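Local atomic coordinates of nitrate transport protein nrtA (Synechocystis sp., PDB entry 2G29), a protein that binds nitrate as the solute-binding component of the NrtABCD ABC transporter, which takes up nitrate and probably nitrite. Residues A29-T34 and D250-A255; M98-T103 and D359-E364; P114-A119 and M244-V249. All coordinates share one frame; numbering follows the deposited sequence.

Interaction 1: residues A29-T34 and D250-A255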
loop_
_atom_site.group_PDB
_atom_site.type_symbol
_atom_site.label_atom_id
_atom_site.label_comp_id
_atom_site.label_asym_id
_atom_site.label_seq_id
_atom_site.Cartn_x
_atom_site.Cartn_y
_atom_site.Cartn_z
ATOM N N ALA A 29 -6.919 -28.265 -11.727
ATOM C CA ALA A 29 -6.034 -27.501 -12.604
ATOM C C ALA A 29 -6.585 -26.155 -13.015
ATOM O O ALA A 29 -7.786 -25.999 -13.254
ATOM C CB ALA A 29 -5.695 -28.325 -13.860
ATOM N N PRO A 30 -5.706 -25.145 -13.081
ATOM C CA PRO A 30 -6.194 -23.826 -13.485
ATOM C C PRO A 30 -6.839 -23.872 -14.861
ATOM O O PRO A 30 -6.392 -24.623 -15.740
ATOM C CB PRO A 30 -4.925 -22.967 -13.472
ATOM C CG PRO A 30 -3.818 -23.931 -13.670
ATOM C CD PRO A 30 -4.261 -25.118 -12.816
ATOM N N GLU A 31 -7.884 -23.068 -15.050
ATOM C CA GLU A 31 -8.613 -22.984 -16.314
ATOM C C GLU A 31 -7.738 -22.305 -17.381
ATOM O O GLU A 31 -7.881 -22.550 -18.581
ATOM C CB GLU A 31 -9.915 -22.188 -16.123
ATOM C CG GLU A 31 -10.902 -22.744 -15.079
ATOM C CD GLU A 31 -10.588 -22.266 -13.654
ATOM O OE1 GLU A 31 -9.528 -21.621 -13.457
ATOM O OE2 GLU A 31 -11.399 -22.543 -12.737
ATOM N N VAL A 32 -6.842 -21.438 -16.924
ATOM C CA VAL A 32 -5.923 -20.724 -17.799
ATOM C C VAL A 32 -4.572 -20.757 -17.128
ATOM O O VAL A 32 -4.489 -20.860 -15.909
ATOM C CB VAL A 32 -6.341 -19.262 -18.008
ATOM C CG1 VAL A 32 -5.283 -18.533 -18.812
ATOM C CG2 VAL A 32 -7.678 -19.194 -18.732
ATOM N N THR A 33 -3.512 -20.683 -17.933
ATOM C CA THR A 33 -2.156 -20.741 -17.435
ATOM C C THR A 33 -1.463 -19.390 -17.408
ATOM O O THR A 33 -0.282 -19.307 -17.079
ATOM C CB THR A 33 -1.289 -21.699 -18.279
ATOM O OG1 THR A 33 -1.276 -21.254 -19.638
ATOM C CG2 THR A 33 -1.857 -23.117 -18.215
ATOM N N THR A 34 -2.206 -18.347 -17.755
ATOM C CA THR A 34 -1.654 -16.994 -17.755
ATOM C C THR A 34 -2.609 -16.021 -17.073
ATOM O O THR A 34 -3.787 -16.298 -16.909
ATOM C CB THR A 34 -1.420 -16.474 -19.202
ATOM O OG1 THR A 34 -0.646 -15.261 -19.171
ATOM C CG2 THR A 34 -2.734 -16.201 -19.900
ATOM N N ASP A 250 -14.244 -15.005 -11.053
ATOM C CA ASP A 250 -15.494 -15.794 -11.090
ATOM C C ASP A 250 -15.442 -16.785 -12.252
ATOM O O ASP A 250 -16.023 -17.865 -12.163
ATOM C CB ASP A 250 -16.720 -14.894 -11.288
ATOM C CG ASP A 250 -17.061 -14.032 -10.060
ATOM O OD1 ASP A 250 -16.492 -14.227 -8.968
ATOM O OD2 ASP A 250 -17.940 -13.150 -10.212
ATOM N N GLN A 251 -14.773 -16.411 -13.339
ATOM C CA GLN A 251 -14.671 -17.313 -14.495
ATOM C C GLN A 251 -13.595 -18.367 -14.344
ATOM O O GLN A 251 -13.748 -19.493 -14.847
ATOM C CB GLN A 251 -14.364 -16.512 -15.754
ATOM C CG GLN A 251 -15.584 -15.921 -16.398
ATOM C CD GLN A 251 -15.238 -15.023 -17.564
ATOM O OE1 GLN A 251 -14.465 -15.406 -18.445
ATOM N NE2 GLN A 251 -15.818 -13.825 -17.589
ATOM N N ASN A 252 -12.524 -17.994 -13.659
ATOM C CA ASN A 252 -11.356 -18.850 -13.452
ATOM C C ASN A 252 -11.043 -19.085 -11.970
ATOM O O ASN A 252 -9.952 -18.750 -11.496
ATOM C CB ASN A 252 -10.145 -18.197 -14.127
ATOM C CG ASN A 252 -10.395 -17.886 -15.580
ATOM O OD1 ASN A 252 -10.569 -18.794 -16.400
ATOM N ND2 ASN A 252 -10.429 -16.607 -15.914
ATOM N N PRO A 253 -11.977 -19.698 -11.220
ATOM C CA PRO A 253 -11.728 -19.932 -9.794
ATOM C C PRO A 253 -10.537 -20.801 -9.433
ATOM O O PRO A 253 -9.873 -20.566 -8.428
ATOM C CB PRO A 253 -13.068 -20.466 -9.281
ATOM C CG PRO A 253 -13.650 -21.157 -10.492
ATOM C CD PRO A 253 -13.266 -20.272 -11.657
ATOM N N LYS A 254 -10.244 -21.793 -10.266
ATOM C CA LYS A 254 -9.111 -22.638 -9.974
ATOM C C LYS A 254 -7.787 -21.905 -10.217
ATOM O O LYS A 254 -6.827 -22.073 -9.456
ATOM C CB LYS A 254 -9.187 -23.922 -10.805
ATOM C CG LYS A 254 -10.408 -24.790 -10.485
ATOM C CD LYS A 254 -10.662 -25.808 -11.590
ATOM C CE LYS A 254 -11.965 -26.573 -11.354
ATOM N NZ LYS A 254 -12.317 -27.400 -12.562
ATOM N N ALA A 255 -7.728 -21.095 -11.275
ATOM C CA ALA A 255 -6.516 -20.321 -11.567
ATOM C C ALA A 255 -6.354 -19.244 -10.488
ATOM O O ALA A 255 -5.239 -18.956 -10.066
ATOM C CB ALA A 255 -6.604 -19.665 -12.946
#
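The carboxylate of Glu31 straddles the first turn of helix 253-271 and takes one backbone N-H with each oxygen. Its OE2 accepts from Lys254 N at 2.8 Å, a fairly straight bond (163° at the hydrogen), and OE1 accepts from Ala255 N at 2.9 Å with a more bent 150°. Both oxygens use their syn lone pairs, so the two bonds lie on the inner side of the carboxylate and fix its rotation. The side chain gets there by setting CG anti to the carbonyl carbon and then bending at chi2 (85°), which drops the acid over the helix start. Asn252 sits just before the helix at the N-cap position, yet its side chain is used elsewhere, ND2 giving a weak hydrogen bond to Trp248 O. Glu31, from a loop more than two hundred residues away in sequence, supplies acceptors to two N-H groups of the helix's first turn, and an acid suits the site because the positive end of the helix dipole would probably stabilise its charge. An alanine here in place of Glu31 would remove both acceptors, and the loop would probably be held less firmly to the helix. Pro253, with no N-H to offer, lays its CD 3.1 Å from Glu31 OE2. Lys254 runs its aliphatic chain past the loop, its CD 3.3 Å from Ala29 O. Beside the polar grip, Pro30 CB packs on Ala255 CB at 3.7 Å, a small methyl that lets the loop come close. Val32 O, buried here, has no polar partner in the model.

Interaction 2: residues M98-T103 and D359-E364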
loop_
_atom_site.group_PDB
_atom_site.type_symbol
_atom_site.label_atom_id
_atom_site.label_comp_id
_atom_site.label_asym_id
_atom_site.label_seq_id
_atom_site.Cartn_x
_atom_site.Cartn_y
_atom_site.Cartn_z
ATOM N N MET A 98 -8.152 1.163 -3.589
ATOM C CA MET A 98 -8.496 1.144 -5.015
ATOM C C MET A 98 -9.499 0.110 -5.513
ATOM O O MET A 98 -10.364 0.452 -6.320
ATOM C CB MET A 98 -7.234 1.202 -5.899
ATOM C CG MET A 98 -6.560 2.586 -5.828
ATOM S SD MET A 98 -4.922 2.591 -6.655
ATOM C CE MET A 98 -5.472 2.436 -8.384
ATOM N N PRO A 99 -9.419 -1.147 -5.068
ATOM C CA PRO A 99 -10.420 -2.094 -5.571
ATOM C C PRO A 99 -11.833 -1.626 -5.202
ATOM O O PRO A 99 -12.791 -1.867 -5.962
ATOM C CB PRO A 99 -10.031 -3.403 -4.877
ATOM C CG PRO A 99 -8.532 -3.292 -4.857
ATOM C CD PRO A 99 -8.284 -1.852 -4.446
ATOM N N TYR A 100 -11.979 -0.918 -4.074
ATOM C CA TYR A 100 -13.267 -0.405 -3.647
ATOM C C TYR A 100 -13.697 0.781 -4.520
ATOM O O TYR A 100 -14.827 0.831 -4.994
ATOM C CB TYR A 100 -13.192 0.038 -2.180
ATOM C CG TYR A 100 -13.175 -1.154 -1.263
ATOM C CD1 TYR A 100 -11.976 -1.671 -0.750
ATOM C CD2 TYR A 100 -14.365 -1.825 -0.981
ATOM C CE1 TYR A 100 -11.975 -2.821 0.013
ATOM C CE2 TYR A 100 -14.381 -2.984 -0.227
ATOM C CZ TYR A 100 -13.186 -3.474 0.265
ATOM O OH TYR A 100 -13.224 -4.634 0.988
ATOM N N LEU A 101 -12.797 1.735 -4.729
ATOM C CA LEU A 101 -13.147 2.910 -5.532
ATOM C C LEU A 101 -13.444 2.533 -6.991
ATOM O O LEU A 101 -14.253 3.156 -7.660
ATOM C CB LEU A 101 -12.023 3.928 -5.445
ATOM C CG LEU A 101 -11.714 4.415 -4.011
ATOM C CD1 LEU A 101 -10.384 5.123 -4.006
ATOM C CD2 LEU A 101 -12.806 5.356 -3.484
ATOM N N ILE A 102 -12.774 1.504 -7.489
ATOM C CA ILE A 102 -13.000 1.052 -8.856
ATOM C C ILE A 102 -14.318 0.248 -8.948
ATOM O O ILE A 102 -15.089 0.398 -9.906
ATOM C CB ILE A 102 -11.805 0.203 -9.359
ATOM C CG1 ILE A 102 -10.572 1.103 -9.464
ATOM C CG2 ILE A 102 -12.148 -0.421 -10.709
ATOM C CD1 ILE A 102 -9.251 0.313 -9.707
ATOM N N THR A 103 -14.586 -0.613 -7.975
ATOM C CA THR A 103 -15.836 -1.395 -7.971
ATOM C C THR A 103 -17.022 -0.435 -7.848
ATOM O O THR A 103 -18.024 -0.557 -8.568
ATOM C CB THR A 103 -15.891 -2.338 -6.761
ATOM O OG1 THR A 103 -14.882 -3.363 -6.897
ATOM C CG2 THR A 103 -17.242 -2.961 -6.634
ATOM N N ASP A 359 -18.058 -6.838 2.444
ATOM C CA ASP A 359 -18.418 -8.249 2.361
ATOM C C ASP A 359 -18.479 -8.750 0.912
ATOM O O ASP A 359 -18.425 -9.980 0.682
ATOM C CB ASP A 359 -19.750 -8.524 3.087
ATOM C CG ASP A 359 -19.602 -8.574 4.594
ATOM O OD1 ASP A 359 -18.486 -8.792 5.083
ATOM O OD2 ASP A 359 -20.630 -8.418 5.302
ATOM N N LYS A 360 -18.588 -7.838 -0.056
ATOM C CA LYS A 360 -18.617 -8.224 -1.463
ATOM C C LYS A 360 -17.216 -8.233 -2.087
ATOM O O LYS A 360 -16.872 -9.169 -2.826
ATOM C CB LYS A 360 -19.528 -7.291 -2.281
ATOM C CG LYS A 360 -19.542 -7.606 -3.796
ATOM C CD LYS A 360 -20.621 -6.818 -4.505
ATOM C CE LYS A 360 -20.516 -6.903 -6.027
ATOM N NZ LYS A 360 -19.540 -5.869 -6.536
ATOM N N VAL A 361 -16.393 -7.228 -1.794
ATOM C CA VAL A 361 -15.052 -7.129 -2.366
ATOM C C VAL A 361 -13.962 -7.955 -1.682
ATOM O O VAL A 361 -13.104 -8.529 -2.349
ATOM C CB VAL A 361 -14.645 -5.637 -2.384
ATOM C CG1 VAL A 361 -13.175 -5.435 -2.806
ATOM C CG2 VAL A 361 -15.586 -4.880 -3.321
ATOM N N ASN A 362 -13.997 -7.992 -0.360
ATOM C CA ASN A 362 -12.989 -8.715 0.400
ATOM C C ASN A 362 -13.223 -10.218 0.310
ATOM O O ASN A 362 -14.301 -10.700 0.641
ATOM C CB ASN A 362 -13.008 -8.231 1.870
ATOM C CG ASN A 362 -11.974 -8.927 2.718
ATOM O OD1 ASN A 362 -12.072 -10.142 2.966
ATOM N ND2 ASN A 362 -10.966 -8.173 3.167
ATOM N N ARG A 363 -12.205 -10.941 -0.172
ATOM C CA ARG A 363 -12.351 -12.383 -0.295
ATOM C C ARG A 363 -11.429 -13.128 0.656
ATOM O O ARG A 363 -10.667 -14.034 0.238
ATOM C CB ARG A 363 -12.110 -12.836 -1.741
ATOM C CG ARG A 363 -13.140 -12.254 -2.739
ATOM C CD ARG A 363 -14.576 -12.524 -2.307
ATOM N NE ARG A 363 -14.856 -13.958 -2.205
ATOM C CZ ARG A 363 -15.142 -14.751 -3.237
ATOM N NH1 ARG A 363 -15.216 -14.271 -4.470
ATOM N NH2 ARG A 363 -15.312 -16.060 -3.025
ATOM N N GLU A 364 -11.486 -12.742 1.929
ATOM C CA GLU A 364 -10.711 -13.449 2.966
ATOM C C GLU A 364 -11.107 -14.937 2.965
ATOM O O GLU A 364 -10.335 -15.774 3.461
ATOM C CB GLU A 364 -10.946 -12.801 4.348
ATOM C CG GLU A 364 -12.411 -12.835 4.847
ATOM C CD GLU A 364 -12.775 -14.143 5.494
ATOM O OE1 GLU A 364 -11.949 -14.690 6.253
ATOM O OE2 GLU A 364 -13.934 -14.588 5.297
#
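With CG anti to the carbonyl carbon (chi1 -75°) and the ring turned about a right angle at chi2 (97°), Tyr100 reaches from helix 97-104 toward the end of helix 354-361. Val361 meets it with CG1 anti to its own backbone N (chi1 173°), which sets that methyl over one face of the ring. This is a CH-pi contact, CG1 standing 3.9 Å from the Tyr100 ring centroid and displaced toward the rim, while Val361 CB closes to 3.4 Å from Tyr100 CE2. The other branch, CG2, meets Thr103 tip to tip, 3.9 Å from Thr103 OG1. A branched valine suits this place because its two methyls can serve ring and threonine at once. Thr103 turns its hydroxyl back to its own helix, OG1 donating to Pro99 O at 2.7 Å, and also accepts from Met115 N of strand 115-120; the Pro99 carbonyl also accepts from Thr103 N. The phenol oxygen of Tyr100 passes close to Asn362 but has its polar partner in Asp335, which also binds Asn362 ND2. Beyond the helix end, Asn362 OD1 accepts from Glu364 N at 2.9 Å, closing an Asx turn. The contact therefore packs helix 97-104, beside the five-stranded sheet, where the side chain of Pro99 is about 8 Å from that of Trp73, which binds nitrate, against the Asx turn that joins helix 354-361 to helix 364-373 in this periplasmic binding protein.

Interaction 3: residues P114-A119 and M244-V249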
loop_
_atom_site.group_PDB
_atom_site.type_symbol
_atom_site.label_atom_id
_atom_site.label_comp_id
_atom_site.label_asym_id
_atom_site.label_seq_id
_atom_site.Cartn_x
_atom_site.Cartn_y
_atom_site.Cartn_z
ATOM N N PRO A 114 -16.165 -4.353 -11.170
ATOM C CA PRO A 114 -16.007 -5.084 -9.905
ATOM C C PRO A 114 -14.701 -5.792 -9.693
ATOM O O PRO A 114 -14.132 -6.377 -10.629
ATOM C CB PRO A 114 -17.243 -5.984 -9.853
ATOM C CG PRO A 114 -17.559 -6.222 -11.367
ATOM C CD PRO A 114 -17.204 -4.911 -12.052
ATOM N N MET A 115 -14.212 -5.697 -8.462
ATOM C CA MET A 115 -12.939 -6.315 -8.096
ATOM C C MET A 115 -13.038 -7.055 -6.775
ATOM O O MET A 115 -13.983 -6.865 -6.010
ATOM C CB MET A 115 -11.842 -5.226 -7.967
ATOM C CG MET A 115 -11.440 -4.594 -9.278
ATOM S SD MET A 115 -9.969 -3.560 -9.141
ATOM C CE MET A 115 -8.695 -4.874 -8.810
ATOM N N TYR A 116 -12.044 -7.907 -6.520
ATOM C CA TYR A 116 -11.934 -8.606 -5.243
ATOM C C TYR A 116 -10.540 -8.368 -4.667
ATOM O O TYR A 116 -9.594 -8.121 -5.401
ATOM C CB TYR A 116 -12.024 -10.121 -5.411
ATOM C CG TYR A 116 -13.318 -10.687 -5.862
ATOM C CD1 TYR A 116 -14.515 -10.293 -5.278
ATOM C CD2 TYR A 116 -13.344 -11.649 -6.863
ATOM C CE1 TYR A 116 -15.734 -10.845 -5.705
ATOM C CE2 TYR A 116 -14.535 -12.217 -7.269
ATOM C CZ TYR A 116 -15.724 -11.800 -6.692
ATOM O OH TYR A 116 -16.944 -12.307 -7.099
ATOM N N ILE A 117 -10.439 -8.441 -3.342
ATOM C CA ILE A 117 -9.133 -8.415 -2.696
ATOM C C ILE A 117 -8.945 -9.863 -2.215
ATOM O O ILE A 117 -9.740 -10.411 -1.432
ATOM C CB ILE A 117 -9.079 -7.424 -1.529
ATOM C CG1 ILE A 117 -9.022 -6.008 -2.081
ATOM C CG2 ILE A 117 -7.866 -7.746 -0.627
ATOM C CD1 ILE A 117 -9.065 -4.949 -0.939
ATOM N N LEU A 118 -7.879 -10.477 -2.720
ATOM C CA LEU A 118 -7.564 -11.884 -2.389
ATOM C C LEU A 118 -6.598 -12.021 -1.228
ATOM O O LEU A 118 -6.602 -13.044 -0.543
ATOM C CB LEU A 118 -6.964 -12.596 -3.596
ATOM C CG LEU A 118 -7.845 -12.543 -4.852
ATOM C CD1 LEU A 118 -7.109 -13.300 -5.980
ATOM C CD2 LEU A 118 -9.215 -13.118 -4.594
ATOM N N ALA A 119 -5.781 -10.998 -0.999
ATOM C CA ALA A 119 -4.819 -11.014 0.087
ATOM C C ALA A 119 -4.332 -9.603 0.340
ATOM O O ALA A 119 -4.489 -8.705 -0.515
ATOM C CB ALA A 119 -3.627 -11.886 -0.302
ATOM N N MET A 244 -7.924 -8.355 -7.875
ATOM C CA MET A 244 -8.195 -8.857 -9.210
ATOM C C MET A 244 -9.594 -8.490 -9.673
ATOM O O MET A 244 -10.493 -8.261 -8.858
ATOM C CB MET A 244 -8.042 -10.397 -9.246
ATOM C CG MET A 244 -6.614 -10.925 -8.981
ATOM S SD MET A 244 -6.324 -12.567 -9.718
ATOM C CE MET A 244 -6.351 -12.096 -11.495
ATOM N N ARG A 245 -9.783 -8.396 -10.977
ATOM C CA ARG A 245 -11.121 -8.173 -11.535
ATOM C C ARG A 245 -11.989 -9.360 -11.103
ATOM O O ARG A 245 -11.545 -10.531 -11.167
ATOM C CB ARG A 245 -11.073 -8.119 -13.060
ATOM C CG ARG A 245 -10.593 -6.754 -13.579
ATOM C CD ARG A 245 -10.582 -6.641 -15.088
ATOM N NE ARG A 245 -11.875 -6.965 -15.697
ATOM C CZ ARG A 245 -12.547 -6.154 -16.495
ATOM N NH1 ARG A 245 -12.085 -4.935 -16.779
ATOM N NH2 ARG A 245 -13.669 -6.587 -17.054
ATOM N N ALA A 246 -13.207 -9.072 -10.656
ATOM C CA ALA A 246 -14.093 -10.126 -10.233
ATOM C C ALA A 246 -14.533 -11.016 -11.369
ATOM O O ALA A 246 -14.768 -12.197 -11.143
ATOM C CB ALA A 246 -15.321 -9.518 -9.489
ATOM N N ASP A 247 -14.651 -10.469 -12.574
ATOM C CA ASP A 247 -15.075 -11.313 -13.694
ATOM C C ASP A 247 -14.028 -12.401 -13.982
ATOM O O ASP A 247 -14.378 -13.575 -14.233
ATOM C CB ASP A 247 -15.384 -10.470 -14.958
ATOM C CG ASP A 247 -14.129 -10.057 -15.736
ATOM O OD1 ASP A 247 -13.190 -9.528 -15.134
ATOM O OD2 ASP A 247 -14.057 -10.302 -16.971
ATOM N N TRP A 248 -12.751 -12.062 -13.883
ATOM C CA TRP A 248 -11.719 -13.050 -14.143
ATOM C C TRP A 248 -11.712 -14.117 -13.021
ATOM O O TRP A 248 -11.605 -15.307 -13.283
ATOM C CB TRP A 248 -10.346 -12.364 -14.260
ATOM C CG TRP A 248 -9.254 -13.266 -14.715
ATOM C CD1 TRP A 248 -8.765 -13.379 -15.982
ATOM C CD2 TRP A 248 -8.462 -14.150 -13.900
ATOM N NE1 TRP A 248 -7.720 -14.263 -16.011
ATOM C CE2 TRP A 248 -7.501 -14.752 -14.753
ATOM C CE3 TRP A 248 -8.464 -14.488 -12.541
ATOM C CZ2 TRP A 248 -6.552 -15.670 -14.291
ATOM C CZ3 TRP A 248 -7.525 -15.408 -12.072
ATOM C CH2 TRP A 248 -6.568 -15.986 -12.951
ATOM N N VAL A 249 -11.837 -13.707 -11.762
ATOM C CA VAL A 249 -11.866 -14.657 -10.664
ATOM C C VAL A 249 -13.089 -15.572 -10.714
ATOM O O VAL A 249 -12.979 -16.790 -10.446
ATOM C CB VAL A 249 -11.804 -13.922 -9.282
ATOM C CG1 VAL A 249 -12.002 -14.923 -8.130
ATOM C CG2 VAL A 249 -10.449 -13.221 -9.166
HETATM O O HOH W 1 -14.639 -7.470 -13.109
#
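Pro114 O is gripped by two donors, Ala246 N at 2.8 Å and a water. The bond from Ala246 N is almost straight (176°), although it meets the oxygen from above the carbonyl plane. The water donates to Pro114 O and accepts from Asp247 N, so the carbonyl just before strand 115-120 is tied to the first two N-H groups of helix 246-251. Further along, Tyr116 and Met244 form an antiparallel hydrogen-bonded pair: Tyr116 N donates to Met244 O at 2.8 Å, nearly along the C=O axis, and Met244 N donates to Tyr116 O at 3.0 Å. Met115 and Arg245 make the neighbouring non-hydrogen-bonded pair, their side chains diverging. The Tyr116 ring, its CG anti to the carbonyl carbon (chi1 -67°), leans over the helix start. Ala246 CB sits over one face, 3.7 Å from the Tyr116 ring centroid in a CH-pi contact, and Val249 CB comes at the edge, 3.7 Å from Tyr116 CD2. Alanine suits this position because a single methyl lets the ring come down onto the helix. The hydroxyl continues past the methyl to hydrogen-bond Asp250. Leu118 CD1 rests on Met244 CG at 3.9 Å. Arg245 NE forms a salt bridge with Asp247 OD1 at 2.9 Å, holding the guanidinium beside the strand-to-helix turn. Here edge strand 115-120 pairs with strand 240-245, a returning strand antiparallel to both its neighbours in a mixed five-stranded sheet of 2-1-3-5-4 order, as in type II periplasmic binding proteins.

From the N terminus, residues 29-34 precede the first strand and close the loop of interaction 1 only when the chain reaches 250-255. Within it, 114-119 finds 244-249, so interaction 3 is nested in interaction 1. Helix segment 98-103 waits longer, until 359-364; interaction 2 also encloses interaction 3 but crosses interaction 1. Interactions 1 and 3 share helix 246-251 and are joined by the Asp250-Tyr116 bond. Ile117 probably bonds through its backbone to Val361 and Arg363, connecting interactions 2 and 3. Together they tie the N-terminal loop, the edge of this sheet with helices 97-104 and 246-251, and the C-terminal segment around 359-364.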